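Local coordinates for glycosylation Associate Protein 2 (Streptococcus agalactiae serotype V, PDB 6OYC), which is probably a component of the accessory Sec system, forms a complex with Gap1 and Gap3, and probably takes part in glycosylation and secretion of a bacterial surface protein, at residues B[301-310]-B[326-337]. Sequence-based numbering, arbitrary orientation.
Sequences FSGFRSAEGF and ICDPRLQGGAFY
Phe301 points the edge of its ring at the face of Tyr337. The stack is T-shaped, with planes at 86°, and Phe301 CD2 sits over the centre of the tyrosine ring. Asp328 CB lies over the opposite face of that ring. Ile326 runs alongside Phe301, pointing the same way, and lays its CD1 over one face of the phenylalanine ring, 4.0 Å from the centroid. The hydroxyl of Tyr337 turns back to the backbone: OH donates to Ser302 O at 2.6 Å, in the carbonyl plane on a lone pair. Ser302 N donates to Ile326 O at 2.6 Å. The same oxygen takes a second bond from Ser302 OG, which comes from above the carbonyl plane. Ser302 OG is also hydrogen-bonded to Glu311 N. With SG between its backbone N and carbonyl carbon (chi1 66°), Cys327 sets its sulfur over the face of Phe310, 4.1 Å from the ring centroid.

Further along, Arg305 N donates to Gly333 O at 2.9 Å. Gly333 CA packs over the face of Phe304, 3.8 Å from the centroid. Within 326-337, the carboxylate of Asp328 gathers the turn. Arg330 grips its carboxylate side-on, with NE on OD1 and NH2 on OD2, while the backbone N of Arg330 closes an Asx turn on OD1. The backbone N atoms of Ala335 and Tyr337 also bond to OD2. Water 2 lies between Arg305 O and Asp328 O, 2.7 Å from the latter.

The parallel strands 297-301 and 323-327 are neighbours in a mixed eight-stranded sheet, and both loops leave from their C-terminal ends. This is consistent with an alpha/beta-hydrolase fold, with Phe301 touching a probable nucleophile elbow.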
loop_
_atom_site.group_PDB
_atom_site.type_symbol
_atom_site.label_atom_id
_atom_site.label_comp_id
_atom_site.label_asym_id
_atom_site.label_seq_id
_atom_site.Cartn_x
_atom_site.Cartn_y
_atom_site.Cartn_z
ATOM N N PHE B 301 7.841 -7.522 0.008
ATOM C CA PHE B 301 7.652 -6.499 1.031
ATOM C C PHE B 301 8.430 -5.239 0.655
ATOM O O PHE B 301 9.628 -5.305 0.352
ATOM C CB PHE B 301 8.123 -6.990 2.396
ATOM C CG PHE B 301 7.209 -7.995 3.053
ATOM C CD1 PHE B 301 7.203 -9.321 2.644
ATOM C CD2 PHE B 301 6.401 -7.627 4.114
ATOM C CE1 PHE B 301 6.388 -10.248 3.252
ATOM C CE2 PHE B 301 5.579 -8.561 4.732
ATOM C CZ PHE B 301 5.571 -9.872 4.300
ATOM N N SER B 302 7.757 -4.090 0.689
ATOM C CA SER B 302 8.412 -2.847 0.313
ATOM C C SER B 302 9.478 -2.476 1.336
ATOM O O SER B 302 9.332 -2.724 2.539
ATOM C CB SER B 302 7.391 -1.711 0.193
ATOM O OG SER B 302 6.467 -1.938 -0.851
ATOM N N GLY B 303 10.556 -1.870 0.843
ATOM C CA GLY B 303 11.564 -1.309 1.717
ATOM C C GLY B 303 11.083 -0.024 2.406
ATOM O O GLY B 303 9.939 0.419 2.279
ATOM N N PHE B 304 11.999 0.574 3.166
ATOM C CA PHE B 304 11.739 1.831 3.851
ATOM C C PHE B 304 11.600 2.965 2.839
ATOM O O PHE B 304 12.409 3.071 1.915
ATOM C CB PHE B 304 12.880 2.104 4.828
ATOM C CG PHE B 304 12.798 3.439 5.534
ATOM C CD1 PHE B 304 13.257 4.603 4.920
ATOM C CD2 PHE B 304 12.308 3.523 6.834
ATOM C CE1 PHE B 304 13.203 5.826 5.568
ATOM C CE2 PHE B 304 12.251 4.747 7.497
ATOM C CZ PHE B 304 12.701 5.901 6.856
ATOM N N ARG B 305 10.586 3.825 3.017
ATOM C CA ARG B 305 10.360 4.947 2.105
ATOM C C ARG B 305 9.421 5.967 2.752
ATOM O O ARG B 305 8.316 5.615 3.173
ATOM C CB ARG B 305 9.783 4.460 0.751
ATOM C CG ARG B 305 8.506 3.553 0.848
ATOM C CD ARG B 305 7.957 3.068 -0.535
ATOM N NE ARG B 305 7.234 4.087 -1.315
ATOM C CZ ARG B 305 7.120 4.082 -2.652
ATOM N NH1 ARG B 305 7.686 3.117 -3.368
ATOM N NH2 ARG B 305 6.450 5.043 -3.288
ATOM N N SER B 306 9.855 7.233 2.806
ATOM C CA SER B 306 9.021 8.304 3.355
ATOM C C SER B 306 7.777 8.526 2.507
ATOM O O SER B 306 6.676 8.689 3.037
ATOM C CB SER B 306 9.814 9.613 3.459
ATOM O OG SER B 306 11.062 9.395 4.092
ATOM N N ALA B 307 7.941 8.576 1.187
ATOM C CA ALA B 307 6.792 8.688 0.302
ATOM C C ALA B 307 6.021 7.377 0.329
ATOM O O ALA B 307 6.608 6.300 0.206
ATOM C CB ALA B 307 7.239 9.021 -1.118
ATOM N N GLU B 308 4.710 7.460 0.506
ATOM C CA GLU B 308 3.941 6.242 0.709
ATOM C C GLU B 308 3.689 5.511 -0.613
ATOM O O GLU B 308 3.876 6.060 -1.703
ATOM C CB GLU B 308 2.630 6.577 1.421
ATOM C CG GLU B 308 2.878 7.320 2.721
ATOM C CD GLU B 308 1.655 7.371 3.619
ATOM O OE1 GLU B 308 0.546 6.926 3.196
ATOM O OE2 GLU B 308 1.809 7.868 4.759
ATOM N N GLY B 309 3.276 4.250 -0.503
ATOM C CA GLY B 309 2.910 3.440 -1.650
ATOM C C GLY B 309 3.735 2.166 -1.737
ATOM O O GLY B 309 4.610 1.898 -0.914
ATOM N N PHE B 310 3.426 1.368 -2.762
ATOM C CA PHE B 310 4.103 0.085 -2.967
ATOM C C PHE B 310 5.405 0.246 -3.738
ATOM O O PHE B 310 5.466 0.957 -4.747
ATOM C CB PHE B 310 3.214 -0.885 -3.734
ATOM C CG PHE B 310 1.927 -1.196 -3.051
ATOM C CD1 PHE B 310 1.890 -2.102 -1.996
ATOM C CD2 PHE B 310 0.751 -0.590 -3.465
ATOM C CE1 PHE B 310 0.704 -2.388 -1.350
ATOM C CE2 PHE B 310 -0.447 -0.871 -2.834
ATOM C CZ PHE B 310 -0.478 -1.784 -1.771
ATOM N N ILE B 326 3.386 -5.582 -0.440
ATOM C CA ILE B 326 3.048 -5.187 0.924
ATOM C C ILE B 326 3.920 -3.988 1.281
ATOM O O ILE B 326 5.144 -4.039 1.114
ATOM C CB ILE B 326 3.266 -6.342 1.926
ATOM C CG1 ILE B 326 2.835 -7.686 1.304
ATOM C CG2 ILE B 326 2.539 -6.075 3.243
ATOM C CD1 ILE B 326 2.671 -8.817 2.286
ATOM N N CYS B 327 3.297 -2.917 1.764
ATOM C CA CYS B 327 4.028 -1.740 2.219
ATOM C C CYS B 327 3.492 -1.300 3.577
ATOM O O CYS B 327 2.357 -1.610 3.951
ATOM C CB CYS B 327 3.928 -0.582 1.221
ATOM S SG CYS B 327 2.251 0.070 1.063
ATOM N N ASP B 328 4.334 -0.579 4.307
ATOM C CA ASP B 328 4.064 -0.188 5.693
ATOM C C ASP B 328 4.233 1.322 5.788
ATOM O O ASP B 328 5.378 1.820 5.756
ATOM C CB ASP B 328 5.002 -0.928 6.644
ATOM C CG ASP B 328 4.885 -0.466 8.075
ATOM O OD1 ASP B 328 4.018 0.386 8.370
ATOM O OD2 ASP B 328 5.672 -0.967 8.920
ATOM N N PRO B 329 3.150 2.086 5.871
ATOM C CA PRO B 329 3.257 3.551 5.811
ATOM C C PRO B 329 3.454 4.241 7.153
ATOM O O PRO B 329 3.340 5.466 7.199
ATOM C CB PRO B 329 1.896 3.944 5.216
ATOM C CG PRO B 329 0.944 2.945 5.867
ATOM C CD PRO B 329 1.742 1.634 5.910
ATOM N N ARG B 330 3.720 3.516 8.233
ATOM C CA ARG B 330 3.754 4.118 9.560
ATOM C C ARG B 330 5.056 4.885 9.793
ATOM O O ARG B 330 6.048 4.718 9.074
ATOM C CB ARG B 330 3.569 3.042 10.636
ATOM C CG ARG B 330 2.215 2.319 10.546
ATOM C CD ARG B 330 2.168 1.071 11.425
ATOM N NE ARG B 330 3.193 0.102 11.033
ATOM C CZ ARG B 330 3.631 -0.891 11.803
ATOM N NH1 ARG B 330 3.131 -1.072 13.019
ATOM N NH2 ARG B 330 4.573 -1.712 11.356
ATOM N N LEU B 331 5.028 5.752 10.804
ATOM C CA LEU B 331 6.210 6.461 11.325
ATOM C C LEU B 331 6.799 7.334 10.212
ATOM O O LEU B 331 6.043 8.009 9.497
ATOM C CB LEU B 331 7.171 5.472 11.910
ATOM C CG LEU B 331 6.718 4.750 13.170
ATOM C CD1 LEU B 331 7.922 4.131 13.878
ATOM C CD2 LEU B 331 5.956 5.689 14.098
ATOM N N GLN B 332 8.129 7.349 10.043
ATOM C CA GLN B 332 8.736 8.117 8.958
ATOM C C GLN B 332 8.588 7.411 7.608
ATOM O O GLN B 332 8.055 7.984 6.653
ATOM C CB GLN B 332 10.220 8.394 9.242
ATOM C CG GLN B 332 10.802 9.430 8.262
ATOM C CD GLN B 332 12.331 9.530 8.291
ATOM O OE1 GLN B 332 13.002 8.895 9.104
ATOM N NE2 GLN B 332 12.882 10.343 7.397
ATOM N N GLY B 333 9.088 6.183 7.500
ATOM C CA GLY B 333 9.061 5.499 6.220
ATOM C C GLY B 333 8.790 4.009 6.338
ATOM O O GLY B 333 9.183 3.229 5.465
ATOM N N GLY B 334 8.125 3.612 7.413
ATOM C CA GLY B 334 7.818 2.214 7.657
ATOM C C GLY B 334 8.309 1.823 9.036
ATOM O O GLY B 334 9.213 2.445 9.600
ATOM N N ALA B 335 7.690 0.781 9.601
ATOM C CA ALA B 335 8.074 0.278 10.911
ATOM C C ALA B 335 8.257 -1.241 10.878
ATOM O O ALA B 335 7.941 -1.945 11.850
ATOM C CB ALA B 335 7.058 0.695 11.977
ATOM N N PHE B 336 8.748 -1.766 9.753
ATOM C CA PHE B 336 9.256 -3.134 9.683
ATOM C C PHE B 336 8.158 -4.181 9.912
ATOM O O PHE B 336 8.422 -5.269 10.429
ATOM C CB PHE B 336 10.412 -3.321 10.679
ATOM C CG PHE B 336 11.696 -2.666 10.232
ATOM C CD1 PHE B 336 11.811 -1.295 10.194
ATOM C CD2 PHE B 336 12.771 -3.430 9.806
ATOM C CE1 PHE B 336 12.981 -0.693 9.746
ATOM C CE2 PHE B 336 13.939 -2.841 9.370
ATOM C CZ PHE B 336 14.045 -1.466 9.341
ATOM N N TYR B 337 6.919 -3.864 9.533
ATOM C CA TYR B 337 5.799 -4.812 9.489
ATOM C C TYR B 337 5.512 -5.468 10.831
ATOM O O TYR B 337 4.851 -6.508 10.884
ATOM C CB TYR B 337 6.023 -5.875 8.400
ATOM C CG TYR B 337 6.277 -5.217 7.073
ATOM C CD1 TYR B 337 5.225 -4.831 6.256
ATOM C CD2 TYR B 337 7.573 -4.896 6.665
ATOM C CE1 TYR B 337 5.457 -4.183 5.035
ATOM C CE2 TYR B 337 7.807 -4.267 5.446
ATOM C CZ TYR B 337 6.750 -3.906 4.642
ATOM O OH TYR B 337 6.984 -3.262 3.438
HETATM O O HOH W 1 6.738 0.073 3.223
HETATM O O HOH W 2 6.167 3.445 3.684
#